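Probable branched-chain amino acid ABC transporter, amino acid binding protein (Thermus thermophilus, PDB 3LKB) probably captures branched-chain amino acids, here seen with valine bound, as the amino acid binding component of an ABC transporter. Local coordinates at residues E109-P114 and S348-A353; Y118-T123 and Q318-M323. The protein carries 2 engineered substitutions. All coordinates share one frame; numbering follows the deposited sequence.

Interaction 1. Residues E109-P114 and S348-A353. With NA (sodium ion), chain E.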
loop_
_atom_site.group_PDB
_atom_site.type_symbol
_atom_site.label_atom_id
_atom_site.label_comp_id
_atom_site.label_asym_id
_atom_site.label_seq_id
_atom_site.Cartn_x
_atom_site.Cartn_y
_atom_site.Cartn_z
ATOM N N GLU A 109 19.082 -19.690 1.155
ATOM C CA GLU A 109 20.222 -19.269 1.955
ATOM C C GLU A 109 19.855 -19.056 3.441
ATOM O O GLU A 109 20.697 -19.192 4.348
ATOM C CB GLU A 109 20.857 -18.009 1.303
ATOM C CG GLU A 109 22.103 -17.443 1.997
ATOM C CD GLU A 109 23.204 -18.498 2.199
ATOM O OE1 GLU A 109 23.366 -19.400 1.307
ATOM O OE2 GLU A 109 23.918 -18.416 3.237
ATOM N N LEU A 110 18.593 -18.730 3.686
ATOM C CA LEU A 110 18.111 -18.521 5.044
ATOM C C LEU A 110 18.185 -19.761 5.910
ATOM O O LEU A 110 18.401 -19.621 7.099
ATOM C CB LEU A 110 16.670 -18.001 5.051
ATOM C CG LEU A 110 16.413 -16.661 4.349
ATOM C CD1 LEU A 110 14.949 -16.196 4.556
ATOM C CD2 LEU A 110 17.428 -15.584 4.762
ATOM N N ILE A 111 17.979 -20.947 5.331
ATOM C CA ILE A 111 18.036 -22.192 6.098
ATOM C C ILE A 111 19.367 -22.948 5.865
ATOM O O ILE A 111 19.497 -24.086 6.259
ATOM C CB ILE A 111 16.782 -23.106 5.907
ATOM C CG1 ILE A 111 16.415 -23.300 4.446
ATOM C CG2 ILE A 111 15.542 -22.466 6.536
ATOM C CD1 ILE A 111 16.769 -24.556 3.859
ATOM N N ASP A 112 20.334 -22.287 5.223
ATOM C CA ASP A 112 21.692 -22.823 5.046
ATOM C C ASP A 112 22.607 -22.257 6.122
ATOM O O ASP A 112 22.320 -21.208 6.650
ATOM C CB ASP A 112 22.256 -22.467 3.678
ATOM C CG ASP A 112 21.691 -23.339 2.558
ATOM O OD1 ASP A 112 20.937 -24.327 2.807
ATOM O OD2 ASP A 112 22.005 -23.003 1.401
ATOM N N PRO A 113 23.661 -23.003 6.497
ATOM C CA PRO A 113 24.584 -22.619 7.577
ATOM C C PRO A 113 25.390 -21.419 7.183
ATOM O O PRO A 113 25.562 -21.172 5.993
ATOM C CB PRO A 113 25.518 -23.825 7.701
ATOM C CG PRO A 113 25.213 -24.673 6.499
ATOM C CD PRO A 113 23.824 -24.419 6.120
ATOM N N PRO A 114 25.857 -20.640 8.165
ATOM C CA PRO A 114 25.625 -20.814 9.629
ATOM C C PRO A 114 24.299 -20.153 10.035
ATOM O O PRO A 114 23.605 -19.621 9.167
ATOM C CB PRO A 114 26.786 -20.031 10.248
ATOM C CG PRO A 114 27.027 -18.896 9.287
ATOM C CD PRO A 114 26.616 -19.401 7.867
ATOM N N SER A 348 16.208 -31.164 10.892
ATOM C CA SER A 348 17.118 -31.109 9.753
ATOM C C SER A 348 16.366 -30.761 8.472
ATOM O O SER A 348 16.976 -30.519 7.431
ATOM C CB SER A 348 17.847 -32.442 9.615
ATOM O OG SER A 348 16.902 -33.427 9.284
ATOM N N GLU A 349 15.043 -30.744 8.542
ATOM C CA GLU A 349 14.233 -30.369 7.388
ATOM C C GLU A 349 13.425 -29.099 7.672
ATOM O O GLU A 349 12.454 -29.129 8.388
ATOM C CB GLU A 349 13.358 -31.530 6.910
ATOM C CG GLU A 349 14.109 -32.555 5.996
ATOM C CD GLU A 349 14.668 -31.936 4.670
ATOM O OE1 GLU A 349 13.891 -31.216 3.953
ATOM O OE2 GLU A 349 15.881 -32.168 4.356
ATOM N N HIS A 350 13.853 -27.991 7.089
ATOM C CA HIS A 350 13.349 -26.707 7.471
ATOM C C HIS A 350 12.406 -26.134 6.400
ATOM O O HIS A 350 12.099 -24.954 6.422
ATOM C CB HIS A 350 14.543 -25.773 7.718
ATOM C CG HIS A 350 15.099 -25.829 9.114
ATOM N ND1 HIS A 350 15.184 -26.993 9.853
ATOM C CD2 HIS A 350 15.598 -24.854 9.911
ATOM C CE1 HIS A 350 15.717 -26.741 11.029
ATOM N NE2 HIS A 350 15.990 -25.450 11.086
ATOM N N THR A 351 11.947 -26.947 5.461
ATOM C CA THR A 351 11.033 -26.473 4.433
ATOM C C THR A 351 9.703 -27.124 4.638
ATOM O O THR A 351 9.652 -28.327 4.649
ATOM C CB THR A 351 11.531 -26.821 3.004
ATOM O OG1 THR A 351 12.735 -26.091 2.767
ATOM C CG2 THR A 351 10.516 -26.373 1.989
ATOM N N GLY A 352 8.622 -26.357 4.772
ATOM C CA GLY A 352 7.327 -26.958 5.115
ATOM C C GLY A 352 6.672 -27.753 3.979
ATOM O O GLY A 352 6.749 -28.970 3.949
ATOM N N ALA A 353 6.066 -27.051 3.043
ATOM C CA ALA A 353 5.547 -27.643 1.840
ATOM C C ALA A 353 6.650 -27.753 0.787
ATOM O O ALA A 353 6.944 -26.798 0.073
ATOM C CB ALA A 353 4.425 -26.765 1.311
HETATM NA NA NA E . 8.623 -30.305 4.842
HETATM O O HOH W 1 9.864 -31.981 3.866
#
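Ile-111 and His-350 bring the two backbones closest, with 6.7 Å between the CA of Ile-111 and the CA of His-350, and no hydrogen bond joins the segments. The contact therefore rests on side chains, in the bilobed alpha/beta fold of a leucine-binding-family periplasmic protein, where the loop after strand 101-103 meets the loop leading to strand 357-362. The gamma-methyl of Ile-111 does most of the touching: its CG2 lies 3.7 Å from CB of His-350. It also reaches the imidazole at an edge, near the ring plane, where CG2 of Ile-111 is 4.1 Å from CD2 of His-350. The torsion explains this choice of branch: with chi1 of 48°, CG1 sits between the backbone N and the carbonyl carbon, while CG2 stands beside the N and faces the histidine. The other branch runs toward Thr-351, but CD1 of Ile-111 only skirts OG1 of Thr-351 at 4.5 Å. Polar anchoring comes from neighbours. NE2 of His-350 is hydrogen-bonded to O of Asp-117, which limits how the imidazole can turn, and NZ of Lys-91 gathers the carbonyls of Glu-109, Asp-112 and Pro-114. Just past the histidine the chain turns a corner and binds sodium, a site completed by the carbonyl and OD1 of Asp-344. Two successive backbone oxygens serve the ion: O of Thr-351 at 2.2 Å from the sodium and O of Gly-352 at 2.5 Å, with one water oxygen 2.3 Å from the metal.

Interaction 2. Residues Y118-T123 and Q318-M323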
loop_
_atom_site.group_PDB
_atom_site.type_symbol
_atom_site.label_atom_id
_atom_site.label_comp_id
_atom_site.label_asym_id
_atom_site.label_seq_id
_atom_site.Cartn_x
_atom_site.Cartn_y
_atom_site.Cartn_z
ATOM N N TYR A 118 17.063 -21.964 13.605
ATOM C CA TYR A 118 15.722 -21.453 13.985
ATOM C C TYR A 118 14.853 -20.837 12.887
ATOM O O TYR A 118 13.853 -20.200 13.187
ATOM C CB TYR A 118 15.847 -20.444 15.126
ATOM C CG TYR A 118 16.513 -21.085 16.298
ATOM C CD1 TYR A 118 17.882 -20.900 16.524
ATOM C CD2 TYR A 118 15.806 -21.968 17.119
ATOM C CE1 TYR A 118 18.507 -21.524 17.560
ATOM C CE2 TYR A 118 16.408 -22.622 18.156
ATOM C CZ TYR A 118 17.771 -22.381 18.383
ATOM O OH TYR A 118 18.404 -22.977 19.444
ATOM N N ILE A 119 15.210 -21.036 11.622
ATOM C CA ILE A 119 14.464 -20.398 10.543
ATOM C C ILE A 119 13.714 -21.442 9.769
ATOM O O ILE A 119 14.314 -22.432 9.335
ATOM C CB ILE A 119 15.441 -19.679 9.639
ATOM C CG1 ILE A 119 16.157 -18.593 10.481
ATOM C CG2 ILE A 119 14.723 -19.165 8.361
ATOM C CD1 ILE A 119 17.304 -17.922 9.772
ATOM N N PHE A 120 12.404 -21.264 9.601
ATOM C CA PHE A 120 11.614 -22.287 8.916
ATOM C C PHE A 120 10.834 -21.713 7.772
ATOM O O PHE A 120 10.009 -20.852 7.969
ATOM C CB PHE A 120 10.671 -23.012 9.885
ATOM C CG PHE A 120 11.383 -23.745 10.960
ATOM C CD1 PHE A 120 11.753 -23.095 12.139
ATOM C CD2 PHE A 120 11.732 -25.068 10.783
ATOM C CE1 PHE A 120 12.482 -23.776 13.114
ATOM C CE2 PHE A 120 12.419 -25.775 11.763
ATOM C CZ PHE A 120 12.797 -25.129 12.933
ATOM N N LEU A 121 11.122 -22.217 6.567
ATOM C CA LEU A 121 10.483 -21.807 5.333
ATOM C C LEU A 121 9.149 -22.539 5.204
ATOM O O LEU A 121 9.123 -23.767 5.289
ATOM C CB LEU A 121 11.401 -22.175 4.173
ATOM C CG LEU A 121 12.260 -21.053 3.615
ATOM C CD1 LEU A 121 12.676 -20.067 4.671
ATOM C CD2 LEU A 121 13.458 -21.548 2.850
ATOM N N PRO A 122 8.036 -21.793 5.044
ATOM C CA PRO A 122 6.744 -22.455 4.924
ATOM C C PRO A 122 6.643 -23.210 3.615
ATOM O O PRO A 122 6.002 -24.241 3.590
ATOM C CB PRO A 122 5.737 -21.293 4.940
ATOM C CG PRO A 122 6.399 -20.212 5.585
ATOM C CD PRO A 122 7.867 -20.335 5.164
ATOM N N THR A 123 7.298 -22.723 2.550
ATOM C CA THR A 123 7.210 -23.402 1.238
ATOM C C THR A 123 8.524 -23.521 0.483
ATOM O O THR A 123 9.565 -23.092 0.947
ATOM C CB THR A 123 6.177 -22.745 0.273
ATOM O OG1 THR A 123 6.727 -21.555 -0.323
ATOM C CG2 THR A 123 4.847 -22.442 0.954
ATOM N N GLN A 318 10.052 -26.741 19.836
ATOM C CA GLN A 318 9.857 -28.206 19.988
ATOM C C GLN A 318 8.603 -28.649 19.302
ATOM O O GLN A 318 8.527 -29.735 18.738
ATOM C CB GLN A 318 9.794 -28.621 21.466
ATOM C CG GLN A 318 11.101 -28.462 22.277
ATOM C CD GLN A 318 12.229 -29.312 21.704
ATOM O OE1 GLN A 318 11.988 -30.419 21.214
ATOM N NE2 GLN A 318 13.469 -28.798 21.755
ATOM N N ALA A 319 7.593 -27.801 19.353
ATOM C CA ALA A 319 6.354 -28.039 18.606
ATOM C C ALA A 319 6.621 -28.048 17.092
ATOM O O ALA A 319 6.097 -28.891 16.392
ATOM C CB ALA A 319 5.312 -26.994 18.974
ATOM N N ILE A 320 7.464 -27.161 16.585
ATOM C CA ILE A 320 7.712 -27.121 15.135
ATOM C C ILE A 320 8.492 -28.321 14.610
ATOM O O ILE A 320 8.139 -28.860 13.566
ATOM C CB ILE A 320 8.452 -25.797 14.745
ATOM C CG1 ILE A 320 7.491 -24.597 14.829
ATOM C CG2 ILE A 320 9.220 -25.897 13.400
ATOM C CD1 ILE A 320 8.275 -23.337 14.968
ATOM N N VAL A 321 9.540 -28.741 15.333
ATOM C CA VAL A 321 10.412 -29.849 14.898
ATOM C C VAL A 321 9.792 -31.203 15.165
ATOM O O VAL A 321 10.314 -32.211 14.705
ATOM C CB VAL A 321 11.860 -29.818 15.524
ATOM C CG1 VAL A 321 12.584 -28.512 15.223
ATOM C CG2 VAL A 321 11.827 -30.005 17.029
ATOM N N GLY A 322 8.706 -31.234 15.927
ATOM C CA GLY A 322 7.874 -32.436 16.034
ATOM C C GLY A 322 6.698 -32.472 15.050
ATOM O O GLY A 322 5.871 -33.405 15.094
ATOM N N MET A 323 6.601 -31.458 14.176
ATOM C CA MET A 323 5.470 -31.308 13.225
ATOM C C MET A 323 5.738 -32.127 11.963
ATOM O O MET A 323 5.990 -31.561 10.878
ATOM C CB MET A 323 5.291 -29.824 12.887
ATOM C CG MET A 323 3.942 -29.345 12.319
ATOM S SD MET A 323 3.953 -27.501 12.027
ATOM C CE MET A 323 3.337 -26.923 13.577
#
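The Phe-120 ring carries CG2 of Ile-320 over the centre of one face, 3.5 Å from the ring centroid and 9° off the ring normal, a CH-pi contact. On the opposite side of the ring plane lies the stacked imidazole of His-350, and Phe-345 meets the phenylalanine edge-to-face. The methyl is well centred, since all six ring carbons fall within a narrow range of it; the nearest, CE2 of Phe-120, is 3.6 Å from CG2 of Ile-320. Val-321 adds a looser touch at the far end of the ring, with its CG1 4.1 Å from CZ of Phe-120, approaching obliquely. The isoleucine torsion accounts for the methyl's position: chi1 of -73° sets CG1 beside the backbone N and leaves CG2 on the side away from that N, aimed at the aromatic face. Were Phe-120 replaced by an alanine, the ring between Ile-320 and His-350 would be gone, and the methyl and the imidazole would probably lose the surface they share. The aliphatic pair belongs to the last part of helix 313-321, where Gly-322 N still bonds to Gln-318 O at 3.2 Å. One residue on, the spacing tightens to three residues, with Met-323 N 3.1 Å from Ile-320 O. Ile-320 also packs on Ala-300 of helix 285-308, which joins a second helix to the contact. Helix 313-321 thus packs on the residue leading into strand 121-123, consistent with the helix-flanked sheets of the alpha/beta lobes of periplasmic binding proteins.

From the N terminus, the chain leaves strand 101-103, passes 109-114 and then 118-123, and only after some two hundred residues, including most of the seven-stranded mixed sheet, returns through 318-323 and 348-353. Interaction 2 closes the inner loop and interaction 1 the outer one, so they are nested rather than crossed. Their centres lie 9 Å apart and they meet directly: Gly-352 N is 2.7 Å from Leu-121 O, a probable hydrogen bond, and Ala-353 N is probably bonded to Pro-122 O. The Phe-120 ring lies between helix 313-321 and His-350 of the sodium-binding loop, and backbone hydrogen bonds of Tyr-118 and Phe-120 to Thr-101 join segment 118-123 to strand 101-103.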